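Local coordinates for mandelate racemase/muconate lactonizing enzyme family protein (Azoarcus sp., PDB 2QDE) that belongs to the mandelate racemase/muconate lactonizing enzyme family of the enolase superfamily and holds a barium ion in its barrel domain, at residues 9-14 / 35-40; 46-51 / 104-109; 161-166 / 321-326; 267-272 / 294-299. One frame throughout, in Å; residues are numbered along the deposited sequence.

Contact 1 (9-14 / 35-40); sequences EVIPIS and LLKLHS
Four backbone hydrogen bonds join strand segments 9-14 and 35-40, whose N-to-C directions lie 163° apart. Around the hydrogen-bonded pair Glu9 and Lys37, Glu9 N gives to Lys37 O at 2.9 Å and Lys37 N gives back to Glu9 O at 2.8 Å. The pair Ile11 and Leu35 repeats this, with Ile11 N to Leu35 O and Leu35 N to Ile11 O each at 2.8 Å. Every donor lies in the plane of the carbonyl it meets, as expected for a regular antiparallel ladder; Val10 and Leu36 form the non-hydrogen-bonded pair between.

On the face of Glu9 and Lys37 both side chains are extended and run side by side. Their charged ends are too far apart for a salt bridge, and a water spans them, donating to Glu9 OE2 at 2.6 Å and accepting from Lys37 NZ at 2.8 Å; the ammonium forms its salt bridge with Glu371. The other carboxylate oxygen, Glu9 OE1, meets the edge of the His39 ring at CE1, 3.0 Å away, with carboxylate and imidazole planes only 18° apart.

Apolar packing continues on the same face, where the Ile13 side chain crosses that of Leu35 at about a right angle, with Ile13 CD1 3.7 Å from Leu35 CG. On the reverse face the Val10 CG2 branch meets Leu36 CD1 obliquely.

The pair forms the middle of the four-stranded antiparallel sheet of the N-terminal domain. Strand 45-49 borders 31-40, and 385-387 borders 5-15; helix 62-78 packs on Val10, and helix 101-119 on Leu36.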
# COMPACT_ATOMS: atom_id res chain seq x y z
N GLU A 9 4.12 -43.52 -25.80
CA GLU A 9 5.04 -43.35 -26.92
C GLU A 9 5.26 -41.90 -27.35
O GLU A 9 4.31 -41.17 -27.62
CB GLU A 9 4.52 -44.17 -28.12
CG GLU A 9 5.15 -43.82 -29.45
CD GLU A 9 4.58 -44.65 -30.59
OE1 GLU A 9 3.45 -45.17 -30.44
OE2 GLU A 9 5.25 -44.77 -31.64
N VAL A 10 6.53 -41.50 -27.41
CA VAL A 10 6.90 -40.14 -27.80
C VAL A 10 7.74 -40.18 -29.08
O VAL A 10 8.82 -40.77 -29.10
CB VAL A 10 7.70 -39.43 -26.69
CG1 VAL A 10 8.08 -38.03 -27.14
CG2 VAL A 10 6.88 -39.38 -25.42
N ILE A 11 7.24 -39.53 -30.12
CA ILE A 11 7.90 -39.49 -31.43
C ILE A 11 8.47 -38.11 -31.75
O ILE A 11 7.73 -37.13 -31.85
CB ILE A 11 6.90 -39.84 -32.55
CG1 ILE A 11 6.15 -41.12 -32.20
CG2 ILE A 11 7.63 -39.97 -33.88
CD1 ILE A 11 4.97 -41.39 -33.10
N PRO A 12 9.80 -38.03 -31.95
CA PRO A 12 10.42 -36.74 -32.27
C PRO A 12 10.32 -36.46 -33.78
O PRO A 12 10.80 -37.25 -34.59
CB PRO A 12 11.86 -36.94 -31.83
CG PRO A 12 12.10 -38.39 -32.19
CD PRO A 12 10.82 -39.07 -31.74
N ILE A 13 9.68 -35.35 -34.14
CA ILE A 13 9.55 -35.00 -35.55
C ILE A 13 10.12 -33.63 -35.90
O ILE A 13 10.26 -32.74 -35.05
CB ILE A 13 8.06 -35.03 -36.01
CG1 ILE A 13 7.22 -34.08 -35.15
CG2 ILE A 13 7.51 -36.45 -35.94
CD1 ILE A 13 5.82 -33.82 -35.73
N SER A 14 10.49 -33.49 -37.17
CA SER A 14 11.02 -32.23 -37.67
C SER A 14 10.23 -31.91 -38.94
O SER A 14 10.30 -32.65 -39.92
CB SER A 14 12.51 -32.38 -38.00
OG SER A 14 13.28 -32.58 -36.82
N LEU A 35 5.52 -35.73 -30.88
CA LEU A 35 4.17 -36.26 -30.94
C LEU A 35 4.06 -37.27 -29.81
O LEU A 35 5.02 -37.98 -29.51
CB LEU A 35 3.88 -36.96 -32.27
CG LEU A 35 3.89 -36.17 -33.58
CD1 LEU A 35 3.31 -37.06 -34.67
CD2 LEU A 35 3.06 -34.89 -33.45
N LEU A 36 2.89 -37.32 -29.18
CA LEU A 36 2.66 -38.24 -28.07
C LEU A 36 1.51 -39.18 -28.37
O LEU A 36 0.50 -38.79 -28.95
CB LEU A 36 2.33 -37.45 -26.80
CG LEU A 36 1.86 -38.24 -25.57
CD1 LEU A 36 2.98 -39.14 -25.07
CD2 LEU A 36 1.43 -37.27 -24.48
N LYS A 37 1.67 -40.43 -27.96
CA LYS A 37 0.63 -41.42 -28.12
C LYS A 37 0.44 -42.14 -26.80
O LYS A 37 1.39 -42.72 -26.27
CB LYS A 37 0.97 -42.44 -29.22
CG LYS A 37 0.83 -41.91 -30.63
CD LYS A 37 1.09 -43.01 -31.65
CE LYS A 37 1.04 -42.46 -33.08
NZ LYS A 37 1.39 -43.52 -34.09
N LEU A 38 -0.77 -42.09 -26.27
CA LEU A 38 -1.10 -42.77 -25.03
C LEU A 38 -1.99 -43.94 -25.41
O LEU A 38 -3.19 -43.77 -25.68
CB LEU A 38 -1.84 -41.83 -24.07
CG LEU A 38 -1.11 -40.57 -23.60
CD1 LEU A 38 -1.95 -39.88 -22.53
CD2 LEU A 38 0.27 -40.93 -23.04
N HIS A 39 -1.40 -45.13 -25.46
CA HIS A 39 -2.13 -46.34 -25.82
C HIS A 39 -2.93 -46.92 -24.66
O HIS A 39 -2.39 -47.11 -23.57
CB HIS A 39 -1.16 -47.42 -26.31
CG HIS A 39 -0.37 -47.01 -27.52
ND1 HIS A 39 0.74 -46.21 -27.44
CD2 HIS A 39 -0.54 -47.30 -28.83
CE1 HIS A 39 1.22 -46.01 -28.66
NE2 HIS A 39 0.46 -46.67 -29.52
N SER A 40 -4.20 -47.23 -24.90
CA SER A 40 -5.04 -47.82 -23.86
C SER A 40 -5.12 -49.33 -24.07
O SER A 40 -4.72 -49.84 -25.12
CB SER A 40 -6.45 -47.23 -23.90
OG SER A 40 -7.19 -47.79 -24.98
O HOH W 1 3.88 -44.76 -33.81

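Contact 2 (46-51 / 104-109); sequences GIADAG and KATVDF
This is helix-on-sheet packing within the N-terminal domain: edge strand 45-49 lies against helix 101-119, the two short axes approaching to 7.2 Å with their directions 143° apart. The segments share no hydrogen bond, so the contact rests on van der Waals packing, 220 Å² of surface in all.

Apolar contact centres on Ala48. Its methyl group points at the helix, with CB 3.5 Å from Phe109 CB. The ring of Phe109 turns an edge toward Ala48 CB and Asp49 O, while Ala105 O of the preceding helical turn stands 3.1 Å above one face of that ring, offset toward the rim.

Apolar meets polar where Ala48 CB lies 3.3 Å from the backbone oxygen Thr106 O, and again at Ala50, whose CB lies 3.2 Å from Thr106 OG1. That hydroxyl is bonded to Gln102 O one turn back along the helix; with OG1 set beside the backbone N, the CG2 branch stands anti to that N and faces Ala48.

Polar bonding is local or leads away from the pair. Asp49 OD2 pairs with Ser302, and Ala50 O accepts from Gln102 and from Gln272, the latter linking the strand end to the barrel domain. Asp49 OD1 closes an Asx turn, taking Gly51 N at 2.9 Å from 48° above the carboxylate plane.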
# COMPACT_ATOMS: atom_id res chain seq x y z
N GLY A 46 -4.73 -42.13 -27.53
CA GLY A 46 -4.84 -40.69 -27.45
C GLY A 46 -3.60 -40.07 -28.08
O GLY A 46 -2.49 -40.44 -27.72
N ILE A 47 -3.77 -39.13 -29.01
CA ILE A 47 -2.63 -38.49 -29.66
C ILE A 47 -2.53 -37.00 -29.39
O ILE A 47 -3.52 -36.34 -29.08
CB ILE A 47 -2.69 -38.69 -31.20
CG1 ILE A 47 -3.95 -38.02 -31.76
CG2 ILE A 47 -2.69 -40.17 -31.53
CD1 ILE A 47 -4.06 -38.08 -33.27
N ALA A 48 -1.32 -36.46 -29.52
CA ALA A 48 -1.08 -35.04 -29.30
C ALA A 48 0.22 -34.59 -29.97
O ALA A 48 1.12 -35.40 -30.20
CB ALA A 48 -1.01 -34.74 -27.80
N ASP A 49 0.29 -33.30 -30.29
CA ASP A 49 1.44 -32.68 -30.95
C ASP A 49 1.87 -31.50 -30.08
O ASP A 49 1.12 -30.53 -29.94
CB ASP A 49 1.02 -32.16 -32.33
CG ASP A 49 2.20 -31.66 -33.17
OD1 ASP A 49 3.31 -31.46 -32.62
OD2 ASP A 49 2.00 -31.46 -34.38
N ALA A 50 3.07 -31.58 -29.50
CA ALA A 50 3.57 -30.51 -28.64
C ALA A 50 3.75 -29.22 -29.43
O ALA A 50 3.66 -28.11 -28.88
CB ALA A 50 4.90 -30.92 -28.01
N GLY A 51 4.01 -29.37 -30.72
CA GLY A 51 4.22 -28.23 -31.58
C GLY A 51 5.69 -27.85 -31.52
O GLY A 51 6.52 -28.60 -31.00
N LYS A 104 3.86 -31.20 -20.00
CA LYS A 104 2.62 -31.47 -19.28
C LYS A 104 1.42 -31.24 -20.20
O LYS A 104 0.47 -32.02 -20.21
CB LYS A 104 2.49 -30.55 -18.05
CG LYS A 104 3.50 -30.80 -16.95
CD LYS A 104 3.42 -29.71 -15.88
CE LYS A 104 4.33 -29.98 -14.71
NZ LYS A 104 4.42 -28.83 -13.78
N ALA A 105 1.48 -30.16 -20.97
CA ALA A 105 0.40 -29.82 -21.89
C ALA A 105 0.18 -30.95 -22.90
O ALA A 105 -0.95 -31.32 -23.19
CB ALA A 105 0.71 -28.53 -22.62
N THR A 106 1.28 -31.48 -23.42
CA THR A 106 1.22 -32.55 -24.40
C THR A 106 0.48 -33.77 -23.84
O THR A 106 -0.33 -34.39 -24.54
CB THR A 106 2.62 -32.95 -24.84
OG1 THR A 106 3.27 -31.81 -25.41
CG2 THR A 106 2.57 -34.07 -25.87
N VAL A 107 0.76 -34.11 -22.59
CA VAL A 107 0.11 -35.24 -21.94
C VAL A 107 -1.39 -34.94 -21.82
O VAL A 107 -2.23 -35.78 -22.14
CB VAL A 107 0.70 -35.47 -20.53
CG1 VAL A 107 -0.13 -36.51 -19.77
CG2 VAL A 107 2.14 -35.94 -20.65
N ASP A 108 -1.70 -33.73 -21.36
CA ASP A 108 -3.07 -33.27 -21.18
C ASP A 108 -3.86 -33.37 -22.49
O ASP A 108 -5.02 -33.80 -22.49
CB ASP A 108 -3.05 -31.83 -20.66
CG ASP A 108 -4.43 -31.18 -20.64
OD1 ASP A 108 -4.97 -30.92 -19.54
OD2 ASP A 108 -4.98 -30.91 -21.73
N PHE A 109 -3.24 -32.96 -23.59
CA PHE A 109 -3.89 -32.99 -24.90
C PHE A 109 -4.30 -34.41 -25.28
O PHE A 109 -5.42 -34.63 -25.75
CB PHE A 109 -2.97 -32.45 -26.00
CG PHE A 109 -2.56 -31.01 -25.82
CD1 PHE A 109 -3.30 -30.15 -25.00
CD2 PHE A 109 -1.44 -30.52 -26.48
CE1 PHE A 109 -2.91 -28.81 -24.85
CE2 PHE A 109 -1.04 -29.19 -26.34
CZ PHE A 109 -1.78 -28.33 -25.52

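Contact 3 (161-166 / 321-326); sequences FHFVKL and QFPQEN
The metal-bearing end of the barrel is where Lys165, on strand 164-167, meets Glu325 on the irregular segment 321-326. Lys165 is extended from CB to NZ with CG anti to the backbone N (chi1 170°), and Glu325 reaches across it at about a right angle. Their salt bridge, Lys165 NZ to Glu325 OE2, measures 3.2 Å and is weak as a hydrogen bond; the same oxygen presses closer on Lys165 CD, at 2.9 Å. The ammonium's stronger partner is Asp195, and it also forms a salt bridge with Glu221; both acids bind the barium ion, which lies about 5 Å from the Lys165 side chain.

In the enolase-superfamily modified TIM barrel, 321-326 fills the gap between strands 294-296 and 135-140, where an eighth strand would stand: the Glu325 backbone N bonds to the backbone O of Cys296, while Gln324 packs on Ile135.

Two residues before Lys165, Phe163 offers a ring edge. CE2 lies 3.9 Å from Pro323 CB, which is in the ring plane, and CZ is 4.1 Å from Glu325 CB. Gln324 O approaches CZ obliquely at 3.5 Å. The Gln324 side chain bends back instead, and its NE2 donates to Phe322 O at 2.8 Å, nearly straight (174°) but from well above the carbonyl plane, while its OE1 accepts from Cys296 N.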
# COMPACT_ATOMS: atom_id res chain seq x y z
N PHE A 161 -9.04 -12.13 -42.45
CA PHE A 161 -8.53 -12.05 -41.09
C PHE A 161 -8.88 -10.74 -40.39
O PHE A 161 -8.98 -9.69 -41.02
CB PHE A 161 -7.04 -12.33 -41.10
CG PHE A 161 -6.71 -13.75 -41.46
CD1 PHE A 161 -6.59 -14.14 -42.79
CD2 PHE A 161 -6.61 -14.73 -40.46
CE1 PHE A 161 -6.38 -15.49 -43.13
CE2 PHE A 161 -6.39 -16.07 -40.78
CZ PHE A 161 -6.28 -16.45 -42.13
N HIS A 162 -9.06 -10.83 -39.08
CA HIS A 162 -9.50 -9.73 -38.23
C HIS A 162 -8.47 -8.77 -37.64
O HIS A 162 -8.83 -7.70 -37.16
CB HIS A 162 -10.37 -10.33 -37.13
CG HIS A 162 -11.45 -11.22 -37.67
ND1 HIS A 162 -12.72 -10.77 -37.94
CD2 HIS A 162 -11.41 -12.51 -38.09
CE1 HIS A 162 -13.42 -11.74 -38.49
NE2 HIS A 162 -12.64 -12.81 -38.60
N PHE A 163 -7.21 -9.16 -37.64
CA PHE A 163 -6.17 -8.26 -37.17
C PHE A 163 -4.84 -8.66 -37.78
O PHE A 163 -4.73 -9.73 -38.38
CB PHE A 163 -6.10 -8.21 -35.63
CG PHE A 163 -5.69 -9.50 -34.97
CD1 PHE A 163 -4.36 -9.93 -35.00
CD2 PHE A 163 -6.62 -10.25 -34.25
CE1 PHE A 163 -3.97 -11.08 -34.32
CE2 PHE A 163 -6.24 -11.40 -33.57
CZ PHE A 163 -4.92 -11.81 -33.60
N VAL A 164 -3.85 -7.79 -37.65
CA VAL A 164 -2.53 -8.04 -38.20
C VAL A 164 -1.48 -7.77 -37.13
O VAL A 164 -1.40 -6.66 -36.60
CB VAL A 164 -2.27 -7.13 -39.42
CG1 VAL A 164 -0.83 -7.24 -39.86
CG2 VAL A 164 -3.21 -7.52 -40.56
N LYS A 165 -0.67 -8.78 -36.83
CA LYS A 165 0.37 -8.66 -35.81
C LYS A 165 1.76 -8.71 -36.45
O LYS A 165 2.02 -9.55 -37.31
CB LYS A 165 0.21 -9.81 -34.81
CG LYS A 165 1.36 -9.97 -33.83
CD LYS A 165 1.06 -11.09 -32.85
CE LYS A 165 2.30 -11.55 -32.13
NZ LYS A 165 1.98 -12.58 -31.11
N LEU A 166 2.65 -7.81 -36.02
CA LEU A 166 4.02 -7.75 -36.54
C LEU A 166 5.04 -8.08 -35.44
O LEU A 166 4.79 -7.84 -34.26
CB LEU A 166 4.33 -6.34 -37.08
CG LEU A 166 3.28 -5.69 -37.99
CD1 LEU A 166 3.64 -4.24 -38.24
CD2 LEU A 166 3.16 -6.45 -39.31
N GLN A 321 -15.00 -14.61 -26.69
CA GLN A 321 -15.35 -13.21 -26.94
C GLN A 321 -14.36 -12.44 -27.80
O GLN A 321 -14.68 -11.37 -28.31
CB GLN A 321 -15.45 -12.44 -25.62
CG GLN A 321 -16.48 -12.93 -24.63
CD GLN A 321 -16.35 -12.20 -23.31
OE1 GLN A 321 -15.38 -12.40 -22.57
NE2 GLN A 321 -17.32 -11.35 -23.01
N PHE A 322 -13.15 -12.99 -27.96
CA PHE A 322 -12.11 -12.27 -28.68
C PHE A 322 -11.51 -12.98 -29.90
O PHE A 322 -11.53 -14.20 -29.98
CB PHE A 322 -10.98 -11.97 -27.70
CG PHE A 322 -11.47 -11.60 -26.33
CD1 PHE A 322 -12.04 -10.35 -26.10
CD2 PHE A 322 -11.40 -12.52 -25.28
CE1 PHE A 322 -12.54 -10.02 -24.83
CE2 PHE A 322 -11.89 -12.20 -24.01
CZ PHE A 322 -12.46 -10.95 -23.79
N PRO A 323 -10.98 -12.20 -30.86
CA PRO A 323 -10.38 -12.82 -32.05
C PRO A 323 -9.13 -13.56 -31.59
O PRO A 323 -8.47 -13.14 -30.64
CB PRO A 323 -10.08 -11.62 -32.95
CG PRO A 323 -9.88 -10.48 -31.97
CD PRO A 323 -10.99 -10.73 -30.98
N GLN A 324 -8.82 -14.67 -32.25
CA GLN A 324 -7.70 -15.49 -31.84
C GLN A 324 -6.51 -15.54 -32.80
O GLN A 324 -6.51 -14.88 -33.84
CB GLN A 324 -8.22 -16.89 -31.53
CG GLN A 324 -9.33 -16.89 -30.49
CD GLN A 324 -8.83 -16.42 -29.14
OE1 GLN A 324 -7.86 -16.96 -28.62
NE2 GLN A 324 -9.48 -15.41 -28.58
N GLU A 325 -5.52 -16.34 -32.45
CA GLU A 325 -4.31 -16.42 -33.27
C GLU A 325 -3.72 -17.83 -33.35
O GLU A 325 -2.51 -18.01 -33.46
CB GLU A 325 -3.27 -15.47 -32.68
CG GLU A 325 -2.19 -15.07 -33.64
CD GLU A 325 -0.91 -14.71 -32.92
OE1 GLU A 325 -0.29 -15.63 -32.31
OE2 GLU A 325 -0.52 -13.52 -32.94
N ASN A 326 -4.59 -18.84 -33.28
CA ASN A 326 -4.15 -20.23 -33.34
C ASN A 326 -4.15 -20.70 -34.80
O ASN A 326 -5.11 -21.30 -35.26
CB ASN A 326 -5.11 -21.07 -32.49
CG ASN A 326 -4.80 -22.56 -32.53
OD1 ASN A 326 -3.67 -22.98 -32.30
ND2 ASN A 326 -5.83 -23.36 -32.82

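Contact 4 (267-272 / 294-299); sequences LMIKTQ and VICGCM
Three backbone bonds zip strands 267-269 and 294-296 together in parallel: Ile295 N to Leu267 O and Ile269 N to Ile295 O, both 3.0 Å, and Gly297 N to Ile269 O at 2.8 Å. The last runs nearly along the C=O axis, whereas Ile269 N stands 44° above the plane of the Ile295 carbonyl. On one face Ile269 CG2, in the crowded position between backbone N and carbonyl carbon, meets Val294 CG1 at a tight 3.5 Å. On the other, Met268 folds at chi2 and chi3 so that its CE lies against Ile295 CB at 3.5 Å, the two side chains running side by side.

Beyond the strands, Lys270 occupies the N-cap of helix 271-274. Its chain passes over Gly297, where a lack of side chain leaves room, and CE comes to 3.0 Å from Cys298 O. A water accepts from Thr271 N, with Gly297 O and Gln272 OE1 also near it. Gln272 and Met299 slide past each other in opposite directions, Gln272 CD lying 3.4 Å from Met299 CG, while Ala50 and Glu305 accept from the amide nitrogen.

These are neighbouring strands of the barrel, and the bend at chi4 (63°) turns Lys270 NZ to a weak bond with Tyr57. The Lys270 side chain, about 5 Å from the barium ion, packs on the metal ligand Asp246; the ion's positive field would probably make it easier for the ammonium to lose a proton.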
# COMPACT_ATOMS: atom_id res chain seq x y z
N LEU A 267 -4.19 -9.78 -22.33
CA LEU A 267 -3.34 -10.96 -22.16
C LEU A 267 -3.31 -11.88 -23.38
O LEU A 267 -4.26 -11.91 -24.16
CB LEU A 267 -3.83 -11.77 -20.96
CG LEU A 267 -4.13 -11.05 -19.64
CD1 LEU A 267 -5.04 -11.93 -18.78
CD2 LEU A 267 -2.83 -10.74 -18.91
N MET A 268 -2.22 -12.63 -23.54
CA MET A 268 -2.11 -13.61 -24.62
C MET A 268 -1.90 -14.95 -23.93
O MET A 268 -1.23 -15.02 -22.89
CB MET A 268 -0.92 -13.37 -25.55
CG MET A 268 -0.21 -12.04 -25.44
SD MET A 268 -1.22 -10.63 -25.87
CE MET A 268 -2.03 -11.23 -27.31
N ILE A 269 -2.45 -16.01 -24.49
CA ILE A 269 -2.27 -17.33 -23.91
C ILE A 269 -1.86 -18.33 -24.98
O ILE A 269 -2.08 -18.11 -26.16
CB ILE A 269 -3.57 -17.82 -23.24
CG1 ILE A 269 -3.32 -19.12 -22.46
CG2 ILE A 269 -4.64 -18.06 -24.30
CD1 ILE A 269 -4.56 -19.68 -21.78
N LYS A 270 -1.22 -19.42 -24.55
CA LYS A 270 -0.85 -20.53 -25.43
C LYS A 270 -1.12 -21.74 -24.56
O LYS A 270 -0.74 -21.76 -23.40
CB LYS A 270 0.63 -20.50 -25.85
CG LYS A 270 0.96 -19.44 -26.90
CD LYS A 270 2.32 -19.71 -27.53
CE LYS A 270 2.71 -18.63 -28.55
NZ LYS A 270 2.84 -17.30 -27.91
N THR A 271 -1.80 -22.74 -25.11
CA THR A 271 -2.10 -23.93 -24.34
C THR A 271 -0.84 -24.59 -23.79
O THR A 271 -0.85 -25.15 -22.70
CB THR A 271 -2.91 -24.96 -25.17
OG1 THR A 271 -2.31 -25.12 -26.45
CG2 THR A 271 -4.34 -24.47 -25.34
N GLN A 272 0.26 -24.50 -24.53
CA GLN A 272 1.51 -25.09 -24.07
C GLN A 272 2.16 -24.28 -22.94
O GLN A 272 2.87 -24.83 -22.11
CB GLN A 272 2.50 -25.24 -25.24
CG GLN A 272 2.06 -26.25 -26.29
CD GLN A 272 1.30 -25.63 -27.44
OE1 GLN A 272 0.65 -24.59 -27.28
NE2 GLN A 272 1.37 -26.26 -28.61
N VAL A 294 -8.29 -11.90 -24.02
CA VAL A 294 -7.29 -12.95 -24.16
C VAL A 294 -7.20 -13.43 -25.61
O VAL A 294 -8.20 -13.81 -26.21
CB VAL A 294 -7.63 -14.18 -23.27
CG1 VAL A 294 -6.56 -15.27 -23.45
CG2 VAL A 294 -7.72 -13.77 -21.81
N ILE A 295 -5.99 -13.38 -26.16
CA ILE A 295 -5.75 -13.82 -27.53
C ILE A 295 -4.84 -15.05 -27.47
O ILE A 295 -3.70 -14.97 -27.02
CB ILE A 295 -5.04 -12.71 -28.34
CG1 ILE A 295 -5.91 -11.46 -28.39
CG2 ILE A 295 -4.75 -13.20 -29.75
CD1 ILE A 295 -5.25 -10.30 -29.10
N CYS A 296 -5.35 -16.20 -27.93
CA CYS A 296 -4.57 -17.42 -27.90
C CYS A 296 -3.69 -17.61 -29.13
O CYS A 296 -4.16 -17.52 -30.27
CB CYS A 296 -5.48 -18.65 -27.75
SG CYS A 296 -4.58 -20.24 -27.63
N GLY A 297 -2.41 -17.87 -28.89
CA GLY A 297 -1.48 -18.08 -29.97
C GLY A 297 -1.26 -19.57 -30.16
O GLY A 297 -2.16 -20.38 -29.94
N CYS A 298 -0.05 -19.95 -30.55
CA CYS A 298 0.26 -21.35 -30.75
C CYS A 298 1.77 -21.52 -30.82
O CYS A 298 2.51 -20.54 -30.91
CB CYS A 298 -0.34 -21.86 -32.06
SG CYS A 298 0.49 -21.22 -33.55
N MET A 299 2.21 -22.77 -30.74
CA MET A 299 3.62 -23.11 -30.87
C MET A 299 3.59 -23.79 -32.25
O MET A 299 3.49 -25.01 -32.34
CB MET A 299 4.04 -24.11 -29.79
CG MET A 299 3.90 -23.60 -28.35
SD MET A 299 5.11 -22.34 -27.90
CE MET A 299 6.51 -23.36 -27.48
O HOH W 2 -1.75 -22.49 -27.91

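From the N terminus, contact 1 closes a loop of 20 residues by pairing strands 5-15 and 31-40. Contact 2 follows in series, bringing helix 101-119 back over strand 45-49 after 52 mostly helical residues; the two touch because 31-40 and 45-49 are adjacent strands. In the barrel domain, contact 3 spans 154 residues from the second strand to the closing segment, and contact 4, a beta-alpha-beta crossover of 21 intervening residues, falls within that span, so these two nest and none cross. Contacts 3 and 4 meet at Cys296. Contact 2 touches contact 4 through Ala50 and Gln272, joining the domains, whereas contacts 1 and 3 sit about 30 Å apart between centres.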